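Local coordinates for five-membered-cyclitol-phosphate synthase (Streptomyces citricolor, PDB 6K96), which binds nicotinamide-adenine-dinucleotide and a sodium ion and is a member of the myo-inositol-1-phosphate synthase family of cyclitol phosphate synthases, at residues A321-L326 with P334-E339. Numbering follows the deposited sequence.
Sequences AAVKVL and PSYTSE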
ATOM      1  N   ALA B 321       7.400  -7.779  36.305  1.00 37.43           N
ATOM      2  CA  ALA B 321       8.281  -7.523  35.145  1.00 37.15           C
ATOM      3  C   ALA B 321       7.672  -8.141  33.892  1.00 36.24           C
ATOM      4  O   ALA B 321       8.156  -7.867  32.814  1.00 35.19           O
ATOM      5  CB  ALA B 321       9.658  -8.100  35.370  1.00 37.58           C
ATOM      6  N   ALA B 322       6.712  -9.053  34.025  1.00 36.53           N
ATOM      7  CA  ALA B 322       6.176  -9.816  32.873  1.00 35.45           C
ATOM      8  C   ALA B 322       5.033  -9.049  32.231  1.00 34.90           C
ATOM      9  O   ALA B 322       4.555  -9.497  31.180  1.00 34.49           O
ATOM     10  CB  ALA B 322       5.716 -11.165  33.320  1.00 36.13           C
ATOM     11  N   VAL B 323       4.605  -7.938  32.818  1.00 35.03           N
ATOM     12  CA  VAL B 323       3.261  -7.369  32.502  1.00 35.54           C
ATOM     13  C   VAL B 323       3.245  -6.852  31.056  1.00 36.86           C
ATOM     14  O   VAL B 323       2.289  -7.146  30.290  1.00 37.94           O
ATOM     15  CB  VAL B 323       2.837  -6.340  33.566  1.00 34.49           C
ATOM     16  CG1 VAL B 323       1.641  -5.512  33.148  1.00 34.31           C
ATOM     17  CG2 VAL B 323       2.567  -7.013  34.887  1.00 34.23           C
ATOM     18  N   LYS B 324       4.251  -6.115  30.631  1.00 39.61           N
ATOM     19  CA  LYS B 324       4.153  -5.432  29.316  1.00 41.46           C
ATOM     20  C   LYS B 324       4.125  -6.456  28.176  1.00 41.20           C
ATOM     21  O   LYS B 324       3.662  -6.059  27.082  1.00 40.22           O
ATOM     22  CB  LYS B 324       5.273  -4.409  29.138  1.00 43.15           C
ATOM     23  CG  LYS B 324       5.051  -3.135  29.936  1.00 46.15           C
ATOM     24  CD  LYS B 324       5.650  -1.871  29.322  1.00 48.35           C
ATOM     25  CE  LYS B 324       5.038  -0.622  29.946  1.00 50.44           C
ATOM     26  NZ  LYS B 324       5.908   0.579  29.855  1.00 49.69           N
ATOM     27  N   VAL B 325       4.574  -7.705  28.398  1.00 39.86           N
ATOM     28  CA  VAL B 325       4.658  -8.694  27.286  1.00 39.75           C
ATOM     29  C   VAL B 325       3.542  -9.754  27.379  1.00 39.37           C
ATOM     30  O   VAL B 325       3.654 -10.789  26.678  1.00 38.07           O
ATOM     31  CB  VAL B 325       6.060  -9.312  27.206  1.00 39.55           C
ATOM     32  CG1 VAL B 325       7.110  -8.260  26.926  1.00 39.47           C
ATOM     33  CG2 VAL B 325       6.407 -10.092  28.446  1.00 40.27           C
ATOM     34  N   LEU B 326       2.477  -9.488  28.150  1.00 39.51           N
ATOM     35  CA  LEU B 326       1.349 -10.438  28.357  1.00 39.21           C
ATOM     36  C   LEU B 326       0.047  -9.716  28.027  1.00 40.62           C
ATOM     37  O   LEU B 326      -0.077  -8.522  28.407  1.00 41.35           O
ATOM     38  CB  LEU B 326       1.326 -10.906  29.814  1.00 38.56           C
ATOM     39  CG  LEU B 326       2.346 -11.972  30.197  1.00 38.22           C
ATOM     40  CD1 LEU B 326       2.284 -12.268  31.677  1.00 38.65           C
ATOM     41  CD2 LEU B 326       2.175 -13.246  29.410  1.00 37.83           C
ATOM     42  N   PRO B 334      -5.034  -3.214  34.533  1.00 49.97           N
ATOM     43  CA  PRO B 334      -5.472  -2.043  35.290  1.00 50.35           C
ATOM     44  C   PRO B 334      -4.776  -1.865  36.654  1.00 52.12           C
ATOM     45  O   PRO B 334      -4.700  -0.724  37.094  1.00 55.09           O
ATOM     46  CB  PRO B 334      -6.988  -2.279  35.453  1.00 50.96           C
ATOM     47  CG  PRO B 334      -7.389  -3.189  34.309  1.00 49.58           C
ATOM     48  CD  PRO B 334      -6.159  -4.030  34.029  1.00 49.88           C
ATOM     49  N   SER B 335      -4.282  -2.935  37.295  1.00 51.58           N
ATOM     50  CA  SER B 335      -3.580  -2.887  38.610  1.00 52.44           C
ATOM     51  C   SER B 335      -2.051  -2.718  38.468  1.00 53.76           C
ATOM     52  O   SER B 335      -1.346  -2.998  39.451  1.00 56.33           O
ATOM     53  CB  SER B 335      -3.881  -4.118  39.408  1.00 53.05           C
ATOM     54  OG  SER B 335      -3.115  -5.210  38.929  1.00 51.54           O
ATOM     55  N   TYR B 336      -1.531  -2.272  37.318  1.00 53.50           N
ATOM     56  CA  TYR B 336      -0.070  -2.128  37.070  1.00 53.49           C
ATOM     57  C   TYR B 336       0.225  -0.880  36.233  1.00 54.00           C
ATOM     58  O   TYR B 336      -0.527  -0.656  35.251  1.00 54.67           O
ATOM     59  CB  TYR B 336       0.539  -3.336  36.357  1.00 51.98           C
ATOM     60  CG  TYR B 336       0.479  -4.661  37.081  1.00 52.65           C
ATOM     61  CD1 TYR B 336       1.242  -4.947  38.208  1.00 52.05           C
ATOM     62  CD2 TYR B 336      -0.297  -5.684  36.559  1.00 52.26           C
ATOM     63  CE1 TYR B 336       1.210  -6.199  38.799  1.00 51.67           C
ATOM     64  CE2 TYR B 336      -0.350  -6.931  37.147  1.00 52.32           C
ATOM     65  CZ  TYR B 336       0.392  -7.186  38.273  1.00 52.42           C
ATOM     66  OH  TYR B 336       0.231  -8.441  38.773  1.00 52.52           O
ATOM     67  N   THR B 337       1.250  -0.113  36.665  1.00 53.00           N
ATOM     68  CA  THR B 337       1.839   1.084  35.999  1.00 54.65           C
ATOM     69  C   THR B 337       3.186   0.692  35.384  1.00 55.25           C
ATOM     70  O   THR B 337       3.651  -0.397  35.744  1.00 53.86           O
ATOM     71  CB  THR B 337       2.050   2.251  36.977  1.00 55.80           C
ATOM     72  OG1 THR B 337       3.050   1.924  37.955  1.00 55.97           O
ATOM     73  CG2 THR B 337       0.773   2.660  37.674  1.00 55.40           C
ATOM     74  N   SER B 338       3.831   1.561  34.582  1.00 56.66           N
ATOM     75  CA  SER B 338       5.155   1.288  33.938  1.00 58.26           C
ATOM     76  C   SER B 338       6.223   1.113  35.012  1.00 60.44           C
ATOM     77  O   SER B 338       7.177   0.354  34.791  1.00 63.16           O
ATOM     78  CB  SER B 338       5.611   2.367  32.994  1.00 57.61           C
ATOM     79  OG  SER B 338       4.601   2.679  32.051  1.00 59.49           O
ATOM     80  N   GLU B 339       6.056   1.843  36.112  1.00 62.32           N
ATOM     81  CA  GLU B 339       6.996   1.841  37.261  1.00 63.61           C
ATOM     82  C   GLU B 339       6.860   0.515  38.007  1.00 61.32           C
ATOM     83  O   GLU B 339       7.903  -0.024  38.384  1.00 62.99           O
ATOM     84  CB  GLU B 339       6.794   3.086  38.127  1.00 66.79           C
ATOM     85  CG  GLU B 339       7.731   4.208  37.707  1.00 69.02           C
ATOM     86  CD  GLU B 339       7.333   5.579  38.231  1.00 72.90           C
ATOM     87  OE1 GLU B 339       6.100   5.788  38.371  1.00 75.07           O
ATOM     88  OE2 GLU B 339       8.245   6.436  38.493  1.00 69.77           O
TER
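Val-323 and Tyr-336 make the apolar half of this contact, and Lys-324 and Ser-338 the polar half. Val-323 points its CB toward the other segment. Its two methyls divide the work. CG2 sits over one face of the Tyr-336 ring, 3.7 Å from the ring centroid and 15° off the ring normal. This is a CH-pi contact, shifted somewhat toward the rim, where Tyr-336 CD2 is 3.6 Å from Val-323 CG2. CG1 of Val-323 lies anti to the backbone N (chi1 167°). From there Val-323 CG1 reaches both CD2 and CB of Tyr-336, with CD2 the nearer at 3.9 Å. Ser-335 OG lies above the opposite face of the ring, offset toward the rim. The tyrosine hydroxyl is held elsewhere, by a hydrogen bond between OH and Ala-330 O. That bond holds the hydroxyl end of the ring while Val-323 packs over one face.

Lys-324 follows on the solvent-exposed side. Its chain is extended beyond CG and carries the amine across to the first turn of helix 338-353. NZ makes a weak hydrogen bond of 3.3 Å to Ser-338 OG, with Ser-338 CB also close at 3.6 Å from Lys-324 NZ.

The first segment belongs to the loop that follows helix 292-313. Ala-322, Val-325 and Leu-326 rest on Leu-303 of that helix, while Val-323 also touches Phe-318 and, in helix 338-353, Val-341. In the second segment, Thr-337 is the N-cap residue of helix 338-353. Its side chain caps a backbone N just past the segment, and its own N is hydrogen-bonded to Asp-340 OD2, which makes a capping box. The contact therefore packs a turn lying against helix 292-313 beside the N-terminal end of helix 338-353.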